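PDB 3WV4: Non-ribosomal peptide synthetase from Streptomyces halstedii, which belongs to the AMP-binding enzymes of the ANL superfamily, as part of a non-ribosomal peptide synthetase. Local coordinates for residues Q217-A221 and P395-A399; N104-V109 and K261-A265; V109-Y113 and V252-T256; S224-V228 and P366-T370; Q81-W86 and L178-G184. All coordinates share one frame. Numbering follows the deposited sequence.

Contact 1: residues Q217-A221 and P395-A399; sequences QIVFA and PHVMA
In the AMP-binding enzyme fold of this chain, the loop that follows strand 388-393 packs through its irregular segment P395-A399 on the first turns of helix 215-229. The helical residues Q217-A221 have regular angles, with A221 N hydrogen-bonded to Q217 O at 2.7 Å, and Q217, F220 and A221 turn their CA-to-CB bonds toward the loop. The backbones come closest at Q217 and H396, whose CA atoms are 4.6 Å apart.

Q217 has the largest buried area. With chi1 m and chi2 p, its side chain bends along the loop, so that Q217 NE2 donates a hydrogen bond to V397 O at 3.3 Å. Q217 CB meets M398 SD at 3.5 Å, because the m, m, t rotamer of M398 carries the thioether to the helix. Q217 CA also makes a CA-H...O contact with P395 O at 3.4 Å.

F220, with chi1 t, presents a ring face to P395, while Y43 meets the same ring at an inclined angle. The loop is tied to its surroundings by backbone hydrogen bonds between M398 and E344 and between A399 and A212, so helix, loop and strand 210-214 come together. The proline-aromatic contact is a clear CH-pi interaction: P395 CB stands 3.7 Å from the F220 ring centroid, only 9° off the ring normal.

Contact 2: residues N104-V109 and K261-A265; sequences NIRQTV and KLVLA
Strand 261-264 runs between the parallel neighbours 62-65 and 236-239 of a mixed sheet, and its C-terminal end meets the turn that leads into helix 106-116. K261 opens the strand at some distance from N104-V109; its NZ forms a salt bridge with E65 on the adjoining strand. L262 points toward the other segment but packs on V252 and S255 of helix 246-258, among others. V263 faces the other way.

L264 has the largest buried area in the contact. With chi1 m and chi2 t, its side chain lies against the N104-I105 backbone (phi/psi -74/81 and -135/157) and the start of the helix: L264 CB is 3.8 Å from N104 O, while L264 CD1 is 3.8 Å from I105 C, 3.9 Å from R106 N and 4.3 Å from V109 CG2. The nearest CA pair is N104 with L264, at 5.8 Å. A265, the last modelled residue before a gap, accepts a hydrogen bond at its O from N104 ND2 at 3.2 Å. One water donates to N104 O at 3.2 Å and, weakly, to L264 O at 3.5 Å.

N104 (chi1 m) does more than bind A265: its ND2 also hydrogen-bonds M241 O and its OD1 accepts from V243 N, while R106 pairs with D66. Apolar packing by L264 is thus bordered by an amide hydrogen bond and a water bridge that is weak at one end, which implies a junction held by both kinds of interaction.

Contact 3: residues V109-Y113 and V252-T256; sequences VAVFY and VLIST
Y113 reaches across between two helices to V252, L253 and T256, with T256 OG1 at the ring edge. With chi1 m, its ring places Y113 CE2 3.9 Å from V252 CG1, and its hydroxyl Y113 OH 3.9 Å from L253 CD2 and 2.9 Å from T256 OG1. That threonine oxygen donates to the helix backbone, T256 OG1 to V252 O at 2.6 Å, with chi1 near m. One turn earlier V109, chi1 t, meets V252, also t: V109 CG1 to V252 CG1 is 3.6 Å. F112, chi1 t, turns its ring edge to L253, with F112 CE2 3.8 Å from L253 CD2.

Helix segments 109-113 and 252-256 cross nearly at right angles, at -81°, and their axes come no closer than 12.5 Å; even the nearest CA atoms, V109 and V252, are 7.5 Å apart. Bulky side chains fill that gap. Each helix is the connecting helix of a beta-alpha-beta crossover: helix 106-116 joins strands 97-101 and 121-124, and helix 246-258 joins strands 236-239 and 261-264, as in a layered alpha/beta fold.

Contact 4: residues S224-V228 and P366-T370; sequences SINAV and PLPGT
S224 begins the contact, and its CA lies 5.6 Å from that of P368, the closest backbone approach. Its chi1 t rotamer sends the hydroxyl to the loop, where S224 OG donates to P368 O at 2.8 Å; the same OG lies 3.2 Å from L367 CB. The receiving loop is a type II beta turn from L367 to T370, with P368 at -56/136 and G369 at 86/9, a conformation that calls for glycine. T370 OG1 closes the turn on L367 O at 2.7 Å. Beside it, T370 N makes a weak hydrogen bond to L367 O at 3.1 Å.

I225 turns its CA-to-CB bond away, yet I225 CG1 still reaches L367 CD1 at 4.1 Å. A227 CB touches P368 CG at 4.1 Å, and V228, chi1 t, puts V228 CG2 3.3 Å from P368 CD, so the proline ring lies against one turn of helix.

Thus the turn between strands 362-366 and 371-375 rests on helix 215-229, whose I225 also packs on helix 246-258 through I254 and, with V228 and L367, on I350 of strand 349-350.

Contact 5: residues Q81-W86 and L178-G184; sequences QAFSAW and LRDAGAG
Residues Q81-W86 form regular helix within 73-89, whereas L178-G184 is the final turn of helix 168-180 and its exit. The exit is a Schellman motif: A183 N is hydrogen-bonded to L178 O and G182 N to R179 O, both at 2.9 Å, and G182 takes a positive phi (63/29) that favours glycine. A183 is then extended (-72/147), and G184 again takes a positive phi (97/7). The backbones come close at two places, A82 with R179 (CA atoms 4.9 Å apart) and A85 with G184 (4.5 Å).

Small residues permit this. A CB on G184 would clash with Q81 O; instead, G184 CA makes a CA-H...O contact with Q81 O at 3.5 Å. A85 CB meets A183 CB at 3.6 Å, and A82 CB touches R179 CB at 3.9 Å. L178, with chi1 m and chi2 t, is the large apolar partner: L178 CD2 lies 4.2 Å from A85 CB, and L178 CD1 lies 4.0 Å from W86 CB, at the edge of the indole. W86 also meets Y166 edge-to-face.

R179 turns its guanidinium away from helix 73-89 to D180, with R179 NH2 to D180 OD1 at 2.9 Å. No hydrogen bond links the two segments, so they are matched by shape: alanine methyls, a leucine and bare glycine backbone at short range, with the charged pair kept to one side.

How the contacts relate
Followed from the N terminus, the chain illustrates how long loops interlock. Helix 73-89 opens contact 5, and helix 106-116 opens contacts 2 and 3 through their shared V109. Contact 5 closes first, at 178-184, and so crosses both. Helix 215-229 then opens contacts 1 and 4 before helix 246-258 and strand 261-264 close contacts 3 and 2, contact 3 lying within contact 2. Contact 4 closes within contact 1, and both cross that earlier pair. I218 of contact 1 touches L253 of contact 3. Helix 246-258 thus lies between helix 106-116, whose V111 is touched by F83 of contact 5, and helix 215-229 of contacts 1 and 4.

Contact 1: residues Q217-A221 and P395-A399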
# COMPACT_ATOMS: atom_id res chain seq x y z
N GLN A 217 -5.46 -9.93 6.47
CA GLN A 217 -5.53 -9.85 5.02
C GLN A 217 -4.31 -9.04 4.50
O GLN A 217 -3.71 -9.38 3.49
CB GLN A 217 -6.81 -9.16 4.56
CG GLN A 217 -8.03 -10.04 4.47
CD GLN A 217 -8.82 -10.08 5.76
OE1 GLN A 217 -8.26 -10.10 6.84
NE2 GLN A 217 -10.12 -10.07 5.64
N ILE A 218 -3.99 -7.98 5.22
CA ILE A 218 -2.95 -7.05 4.79
C ILE A 218 -1.63 -7.78 4.81
O ILE A 218 -0.92 -7.80 3.83
CB ILE A 218 -2.88 -5.77 5.68
CG1 ILE A 218 -4.11 -4.85 5.44
CG2 ILE A 218 -1.65 -4.93 5.34
CD1 ILE A 218 -4.18 -3.69 6.45
N VAL A 219 -1.33 -8.45 5.91
CA VAL A 219 -0.09 -9.16 6.05
C VAL A 219 -0.06 -10.25 5.04
O VAL A 219 0.97 -10.47 4.37
CB VAL A 219 0.06 -9.71 7.47
CG1 VAL A 219 1.27 -10.61 7.62
CG2 VAL A 219 0.20 -8.54 8.45
N PHE A 220 -1.18 -10.96 4.88
CA PHE A 220 -1.21 -12.04 3.90
C PHE A 220 -0.92 -11.53 2.51
O PHE A 220 -0.05 -12.02 1.81
CB PHE A 220 -2.56 -12.77 3.87
CG PHE A 220 -2.66 -13.69 2.74
CD1 PHE A 220 -2.05 -14.90 2.81
CD2 PHE A 220 -3.19 -13.28 1.53
CE1 PHE A 220 -2.02 -15.76 1.75
CE2 PHE A 220 -3.19 -14.15 0.43
CZ PHE A 220 -2.58 -15.38 0.55
N ALA A 221 -1.65 -10.49 2.10
CA ALA A 221 -1.41 -9.96 0.77
C ALA A 221 0.02 -9.50 0.60
O ALA A 221 0.60 -9.71 -0.44
CB ALA A 221 -2.41 -8.83 0.41
N PRO A 395 -7.34 -15.34 1.17
CA PRO A 395 -7.07 -14.69 2.44
C PRO A 395 -6.66 -13.23 2.31
O PRO A 395 -6.24 -12.64 3.27
CB PRO A 395 -5.92 -15.52 3.05
CG PRO A 395 -5.86 -16.78 2.23
CD PRO A 395 -6.35 -16.38 0.87
N HIS A 396 -6.77 -12.69 1.11
CA HIS A 396 -6.48 -11.28 0.79
C HIS A 396 -7.79 -10.51 0.57
O HIS A 396 -7.77 -9.28 0.52
CB HIS A 396 -5.62 -11.16 -0.45
CG HIS A 396 -6.20 -11.78 -1.68
ND1 HIS A 396 -7.08 -12.85 -1.67
CD2 HIS A 396 -5.96 -11.52 -2.98
CE1 HIS A 396 -7.38 -13.19 -2.91
NE2 HIS A 396 -6.71 -12.40 -3.73
N VAL A 397 -8.90 -11.25 0.35
CA VAL A 397 -10.18 -10.60 0.13
C VAL A 397 -10.51 -9.85 1.39
O VAL A 397 -10.60 -10.46 2.44
CB VAL A 397 -11.29 -11.60 -0.12
CG1 VAL A 397 -12.64 -10.83 -0.11
CG2 VAL A 397 -11.06 -12.32 -1.46
N MET A 398 -10.67 -8.53 1.29
CA MET A 398 -10.79 -7.66 2.45
C MET A 398 -12.18 -7.78 3.03
O MET A 398 -12.99 -8.52 2.52
CB MET A 398 -10.47 -6.19 2.05
CG MET A 398 -9.00 -6.00 1.62
SD MET A 398 -7.83 -6.24 2.99
CE MET A 398 -6.37 -6.48 1.94
N ALA A 399 -12.45 -7.06 4.11
CA ALA A 399 -13.65 -7.25 4.88
C ALA A 399 -14.93 -6.56 4.34
O ALA A 399 -15.88 -6.59 5.04
CB ALA A 399 -13.42 -6.77 6.29

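Contact 2: residues N104-V109 and K261-A265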
# COMPACT_ATOMS: atom_id res chain seq x y z
N ASN A 104 4.71 11.96 2.05
CA ASN A 104 5.71 10.91 2.14
C ASN A 104 6.89 11.28 2.98
O ASN A 104 7.97 11.60 2.46
CB ASN A 104 6.22 10.53 0.75
CG ASN A 104 5.35 9.46 0.08
OD1 ASN A 104 4.22 9.18 0.51
ND2 ASN A 104 5.89 8.87 -1.01
N ILE A 105 6.70 11.14 4.30
CA ILE A 105 7.76 11.40 5.23
C ILE A 105 7.79 10.28 6.28
O ILE A 105 6.77 9.60 6.48
CB ILE A 105 7.62 12.79 5.88
CG1 ILE A 105 6.29 12.96 6.59
CG2 ILE A 105 7.69 13.88 4.82
CD1 ILE A 105 6.12 14.31 7.28
N ARG A 106 8.95 10.11 6.91
CA ARG A 106 9.12 9.06 7.90
C ARG A 106 8.04 9.03 8.97
O ARG A 106 7.57 7.99 9.36
CB ARG A 106 10.49 9.26 8.55
CG ARG A 106 11.65 8.81 7.68
CD ARG A 106 12.95 9.31 8.25
NE ARG A 106 12.96 10.76 8.22
CZ ARG A 106 13.66 11.52 9.04
NH1 ARG A 106 14.45 10.95 9.91
NH2 ARG A 106 13.60 12.84 8.93
N GLN A 107 7.58 10.21 9.38
CA GLN A 107 6.59 10.35 10.43
C GLN A 107 5.32 9.63 10.10
O GLN A 107 4.73 9.03 10.96
CB GLN A 107 6.27 11.84 10.71
CG GLN A 107 7.41 12.62 11.34
CD GLN A 107 8.28 13.32 10.32
OE1 GLN A 107 8.79 12.73 9.37
NE2 GLN A 107 8.47 14.60 10.51
N THR A 108 4.88 9.69 8.86
CA THR A 108 3.64 9.02 8.46
C THR A 108 3.70 7.49 8.65
O THR A 108 2.71 6.85 8.94
CB THR A 108 3.36 9.29 6.97
OG1 THR A 108 3.58 10.67 6.68
CG2 THR A 108 1.94 8.95 6.62
N VAL A 109 4.88 6.91 8.47
CA VAL A 109 5.05 5.46 8.61
C VAL A 109 5.00 5.07 10.10
O VAL A 109 4.48 4.00 10.48
CB VAL A 109 6.38 5.03 7.97
CG1 VAL A 109 6.57 3.51 8.07
CG2 VAL A 109 6.41 5.43 6.50
N LYS A 261 15.20 -1.30 2.40
CA LYS A 261 15.20 0.08 2.63
C LYS A 261 14.20 0.77 1.69
O LYS A 261 14.26 0.57 0.48
CB LYS A 261 16.60 0.64 2.38
CG LYS A 261 16.69 2.10 2.73
CD LYS A 261 18.06 2.69 2.38
CE LYS A 261 17.94 4.20 2.49
NZ LYS A 261 19.28 4.83 2.36
N LEU A 262 13.32 1.58 2.25
CA LEU A 262 12.38 2.31 1.48
C LEU A 262 12.81 3.75 1.37
O LEU A 262 13.12 4.41 2.38
CB LEU A 262 11.00 2.17 2.11
CG LEU A 262 9.93 2.87 1.32
CD1 LEU A 262 9.58 2.12 0.06
CD2 LEU A 262 8.72 3.04 2.21
N VAL A 263 12.84 4.26 0.16
CA VAL A 263 13.18 5.66 -0.11
C VAL A 263 11.92 6.35 -0.52
O VAL A 263 11.33 6.07 -1.61
CB VAL A 263 14.22 5.83 -1.25
CG1 VAL A 263 14.51 7.30 -1.50
CG2 VAL A 263 15.48 5.07 -0.93
N LEU A 264 11.47 7.23 0.35
CA LEU A 264 10.21 7.92 0.11
C LEU A 264 10.54 9.17 -0.68
O LEU A 264 11.10 10.11 -0.12
CB LEU A 264 9.58 8.27 1.44
CG LEU A 264 9.14 7.15 2.43
CD1 LEU A 264 9.03 7.67 3.87
CD2 LEU A 264 7.82 6.45 2.11
N ALA A 265 10.24 9.20 -1.96
CA ALA A 265 10.42 10.47 -2.72
C ALA A 265 9.08 11.15 -2.98
O ALA A 265 8.02 10.58 -2.66
CB ALA A 265 11.11 10.20 -4.03
O HOH W 1 10.46 13.26 1.21

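Contact 3: residues V109-Y113 and V252-T256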
# COMPACT_ATOMS: atom_id res chain seq x y z
N VAL A 109 4.88 6.91 8.47
CA VAL A 109 5.05 5.46 8.61
C VAL A 109 5.00 5.07 10.10
O VAL A 109 4.48 4.00 10.48
CB VAL A 109 6.38 5.03 7.97
CG1 VAL A 109 6.57 3.51 8.07
CG2 VAL A 109 6.41 5.43 6.50
N ALA A 110 5.51 5.99 10.93
CA ALA A 110 5.44 5.86 12.38
C ALA A 110 4.02 6.01 12.89
O ALA A 110 3.61 5.26 13.80
CB ALA A 110 6.37 6.88 13.05
N VAL A 111 3.25 6.91 12.27
CA VAL A 111 1.83 7.06 12.59
C VAL A 111 1.10 5.76 12.25
O VAL A 111 0.35 5.20 13.05
CB VAL A 111 1.21 8.25 11.88
CG1 VAL A 111 -0.28 8.27 12.10
CG2 VAL A 111 1.81 9.54 12.40
N PHE A 112 1.36 5.24 11.07
CA PHE A 112 0.76 4.00 10.63
C PHE A 112 1.06 2.86 11.61
O PHE A 112 0.17 2.21 12.16
CB PHE A 112 1.27 3.70 9.22
CG PHE A 112 0.88 2.39 8.71
CD1 PHE A 112 -0.42 1.99 8.77
CD2 PHE A 112 1.82 1.49 8.24
CE1 PHE A 112 -0.81 0.74 8.29
CE2 PHE A 112 1.46 0.23 7.81
CZ PHE A 112 0.14 -0.14 7.82
N TYR A 113 2.32 2.61 11.86
CA TYR A 113 2.68 1.48 12.71
C TYR A 113 2.26 1.66 14.16
O TYR A 113 1.78 0.68 14.81
CB TYR A 113 4.15 1.18 12.62
CG TYR A 113 4.55 0.36 11.38
CD1 TYR A 113 3.92 -0.86 11.08
CD2 TYR A 113 5.53 0.81 10.53
CE1 TYR A 113 4.25 -1.59 9.94
CE2 TYR A 113 5.85 0.09 9.39
CZ TYR A 113 5.21 -1.11 9.11
OH TYR A 113 5.57 -1.85 8.04
N VAL A 252 5.68 0.14 1.89
CA VAL A 252 6.10 0.25 3.33
C VAL A 252 6.06 -1.14 3.98
O VAL A 252 6.99 -1.55 4.66
CB VAL A 252 5.16 1.15 4.13
CG1 VAL A 252 5.54 1.15 5.61
CG2 VAL A 252 5.13 2.55 3.59
N LEU A 253 4.97 -1.89 3.74
CA LEU A 253 4.84 -3.21 4.36
C LEU A 253 5.82 -4.22 3.87
O LEU A 253 6.45 -4.96 4.66
CB LEU A 253 3.44 -3.76 4.16
CG LEU A 253 2.36 -2.87 4.78
CD1 LEU A 253 0.97 -3.16 4.16
CD2 LEU A 253 2.35 -3.10 6.25
N ILE A 254 5.99 -4.27 2.55
CA ILE A 254 6.87 -5.26 1.98
C ILE A 254 8.35 -4.94 2.32
O ILE A 254 9.14 -5.88 2.59
CB ILE A 254 6.64 -5.41 0.49
CG1 ILE A 254 5.27 -6.06 0.27
CG2 ILE A 254 7.77 -6.23 -0.12
CD1 ILE A 254 4.69 -5.84 -1.07
N SER A 255 8.73 -3.67 2.29
CA SER A 255 10.08 -3.33 2.73
C SER A 255 10.25 -3.79 4.12
O SER A 255 11.23 -4.37 4.46
CB SER A 255 10.42 -1.84 2.65
OG SER A 255 10.04 -1.34 1.40
N THR A 256 9.25 -3.53 4.95
CA THR A 256 9.36 -3.88 6.37
C THR A 256 9.39 -5.41 6.55
O THR A 256 10.20 -5.94 7.30
CB THR A 256 8.25 -3.20 7.15
OG1 THR A 256 8.27 -1.78 6.89
CG2 THR A 256 8.43 -3.42 8.61

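Contact 4: residues S224-V228 and P366-T370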
# COMPACT_ATOMS: atom_id res chain seq x y z
N SER A 224 2.15 -12.53 0.08
CA SER A 224 1.86 -13.21 -1.21
C SER A 224 2.44 -12.49 -2.41
O SER A 224 3.00 -13.08 -3.35
CB SER A 224 0.35 -13.39 -1.37
OG SER A 224 0.03 -14.00 -2.59
N ILE A 225 2.27 -11.18 -2.44
CA ILE A 225 2.89 -10.37 -3.48
C ILE A 225 4.42 -10.61 -3.48
O ILE A 225 5.09 -10.79 -4.53
CB ILE A 225 2.58 -8.86 -3.22
CG1 ILE A 225 1.13 -8.53 -3.53
CG2 ILE A 225 3.49 -8.03 -4.06
CD1 ILE A 225 0.61 -7.26 -2.88
N ASN A 226 4.98 -10.61 -2.29
CA ASN A 226 6.42 -10.73 -2.16
C ASN A 226 6.92 -12.11 -2.52
O ASN A 226 8.01 -12.22 -3.08
CB ASN A 226 6.97 -10.38 -0.79
CG ASN A 226 8.45 -10.11 -0.89
OD1 ASN A 226 8.93 -9.54 -1.87
ND2 ASN A 226 9.18 -10.65 -0.00
N ALA A 227 6.10 -13.14 -2.32
CA ALA A 227 6.50 -14.51 -2.78
C ALA A 227 6.69 -14.50 -4.29
O ALA A 227 7.46 -15.28 -4.83
CB ALA A 227 5.43 -15.52 -2.41
N VAL A 228 5.95 -13.66 -5.00
CA VAL A 228 6.13 -13.57 -6.47
C VAL A 228 7.27 -12.59 -6.87
O VAL A 228 8.08 -12.89 -7.70
CB VAL A 228 4.85 -13.18 -7.25
CG1 VAL A 228 5.05 -13.41 -8.73
CG2 VAL A 228 3.65 -13.96 -6.83
N PRO A 366 -2.76 -15.80 -10.54
CA PRO A 366 -3.26 -15.45 -9.22
C PRO A 366 -2.15 -15.32 -8.21
O PRO A 366 -1.11 -15.93 -8.38
CB PRO A 366 -4.08 -16.65 -8.80
CG PRO A 366 -4.28 -17.48 -10.02
CD PRO A 366 -3.22 -17.12 -11.00
N LEU A 367 -2.38 -14.53 -7.19
CA LEU A 367 -1.42 -14.41 -6.11
C LEU A 367 -1.33 -15.77 -5.46
O LEU A 367 -2.32 -16.52 -5.39
CB LEU A 367 -1.90 -13.44 -5.08
CG LEU A 367 -1.96 -11.92 -5.32
CD1 LEU A 367 -1.90 -11.21 -3.97
CD2 LEU A 367 -0.84 -11.40 -6.19
N PRO A 368 -0.12 -16.14 -5.03
CA PRO A 368 -0.03 -17.45 -4.38
C PRO A 368 -1.00 -17.54 -3.21
O PRO A 368 -1.05 -16.61 -2.39
CB PRO A 368 1.42 -17.48 -3.87
CG PRO A 368 2.16 -16.56 -4.74
CD PRO A 368 1.19 -15.57 -5.34
N GLY A 369 -1.71 -18.68 -3.09
CA GLY A 369 -2.65 -18.89 -2.02
C GLY A 369 -4.03 -18.35 -2.28
O GLY A 369 -4.81 -18.28 -1.35
N THR A 370 -4.33 -17.90 -3.51
CA THR A 370 -5.62 -17.27 -3.78
C THR A 370 -6.18 -17.99 -4.98
O THR A 370 -5.47 -18.75 -5.58
CB THR A 370 -5.47 -15.76 -4.08
OG1 THR A 370 -4.86 -15.58 -5.35
CG2 THR A 370 -4.57 -15.12 -3.06

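Contact 5: residues Q81-W86 and L178-G184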
# COMPACT_ATOMS: atom_id res chain seq x y z
N GLN A 81 6.49 3.19 18.57
CA GLN A 81 6.10 3.04 20.00
C GLN A 81 5.73 4.37 20.64
O GLN A 81 4.71 4.50 21.33
CB GLN A 81 7.28 2.42 20.77
CG GLN A 81 7.51 1.00 20.31
CD GLN A 81 8.72 0.35 20.97
OE1 GLN A 81 9.55 1.02 21.56
NE2 GLN A 81 8.80 -0.95 20.88
N ALA A 82 6.57 5.39 20.40
CA ALA A 82 6.29 6.72 20.95
C ALA A 82 4.96 7.23 20.45
O ALA A 82 4.14 7.79 21.21
CB ALA A 82 7.43 7.67 20.61
N PHE A 83 4.70 7.02 19.17
CA PHE A 83 3.42 7.47 18.63
C PHE A 83 2.26 6.69 19.24
O PHE A 83 1.20 7.27 19.52
CB PHE A 83 3.38 7.45 17.09
CG PHE A 83 2.11 8.00 16.57
CD1 PHE A 83 1.87 9.38 16.64
CD2 PHE A 83 1.09 7.16 16.21
CE1 PHE A 83 0.66 9.90 16.24
CE2 PHE A 83 -0.11 7.67 15.78
CZ PHE A 83 -0.34 9.05 15.79
N SER A 84 2.45 5.38 19.51
CA SER A 84 1.44 4.63 20.23
C SER A 84 1.15 5.27 21.63
O SER A 84 -0.01 5.38 22.05
CB SER A 84 1.85 3.17 20.38
OG SER A 84 1.96 2.51 19.12
N ALA A 85 2.19 5.71 22.36
CA ALA A 85 1.98 6.31 23.68
C ALA A 85 1.22 7.60 23.55
O ALA A 85 0.41 7.92 24.39
CB ALA A 85 3.29 6.57 24.36
N TRP A 86 1.44 8.32 22.47
CA TRP A 86 0.66 9.49 22.21
C TRP A 86 -0.80 9.15 22.01
O TRP A 86 -1.67 9.87 22.48
CB TRP A 86 1.20 10.18 20.96
CG TRP A 86 0.64 11.48 20.68
CD1 TRP A 86 1.08 12.67 21.13
CD2 TRP A 86 -0.44 11.75 19.77
NE1 TRP A 86 0.31 13.70 20.60
CE2 TRP A 86 -0.64 13.17 19.78
CE3 TRP A 86 -1.30 10.94 19.01
CZ2 TRP A 86 -1.62 13.78 19.01
CZ3 TRP A 86 -2.27 11.56 18.23
CH2 TRP A 86 -2.45 12.97 18.26
N LEU A 178 8.29 11.58 24.33
CA LEU A 178 7.83 10.25 24.67
C LEU A 178 8.84 9.24 24.25
O LEU A 178 9.05 8.25 24.94
CB LEU A 178 6.52 9.96 23.99
CG LEU A 178 5.34 10.70 24.63
CD1 LEU A 178 4.11 10.72 23.72
CD2 LEU A 178 5.02 10.09 25.99
N ARG A 179 9.46 9.47 23.10
CA ARG A 179 10.51 8.57 22.63
C ARG A 179 11.67 8.52 23.60
O ARG A 179 12.19 7.44 23.91
CB ARG A 179 11.02 9.05 21.28
CG ARG A 179 12.02 8.15 20.60
CD ARG A 179 12.78 8.95 19.56
NE ARG A 179 13.45 10.11 20.16
CZ ARG A 179 13.73 11.26 19.54
NH1 ARG A 179 13.38 11.46 18.28
NH2 ARG A 179 14.38 12.22 20.19
N ASP A 180 12.07 9.68 24.08
CA ASP A 180 13.22 9.83 24.95
C ASP A 180 12.99 9.12 26.27
O ASP A 180 13.87 8.45 26.79
CB ASP A 180 13.55 11.30 25.12
CG ASP A 180 14.11 11.90 23.86
OD1 ASP A 180 14.45 11.14 22.92
OD2 ASP A 180 14.17 13.13 23.76
N ALA A 181 11.77 9.24 26.77
CA ALA A 181 11.32 8.48 27.94
C ALA A 181 11.11 6.97 27.73
O ALA A 181 10.77 6.26 28.67
CB ALA A 181 10.03 9.10 28.46
N GLY A 182 11.33 6.46 26.53
CA GLY A 182 11.03 5.04 26.22
C GLY A 182 9.57 4.64 26.33
O GLY A 182 9.25 3.50 26.63
N ALA A 183 8.64 5.57 26.10
CA ALA A 183 7.20 5.25 26.21
C ALA A 183 6.68 4.35 25.09
O ALA A 183 7.16 4.41 23.96
CB ALA A 183 6.36 6.51 26.28
N GLY A 184 5.72 3.50 25.42
CA GLY A 184 4.85 2.88 24.44
C GLY A 184 5.30 1.49 24.04
O GLY A 184 4.75 0.95 23.09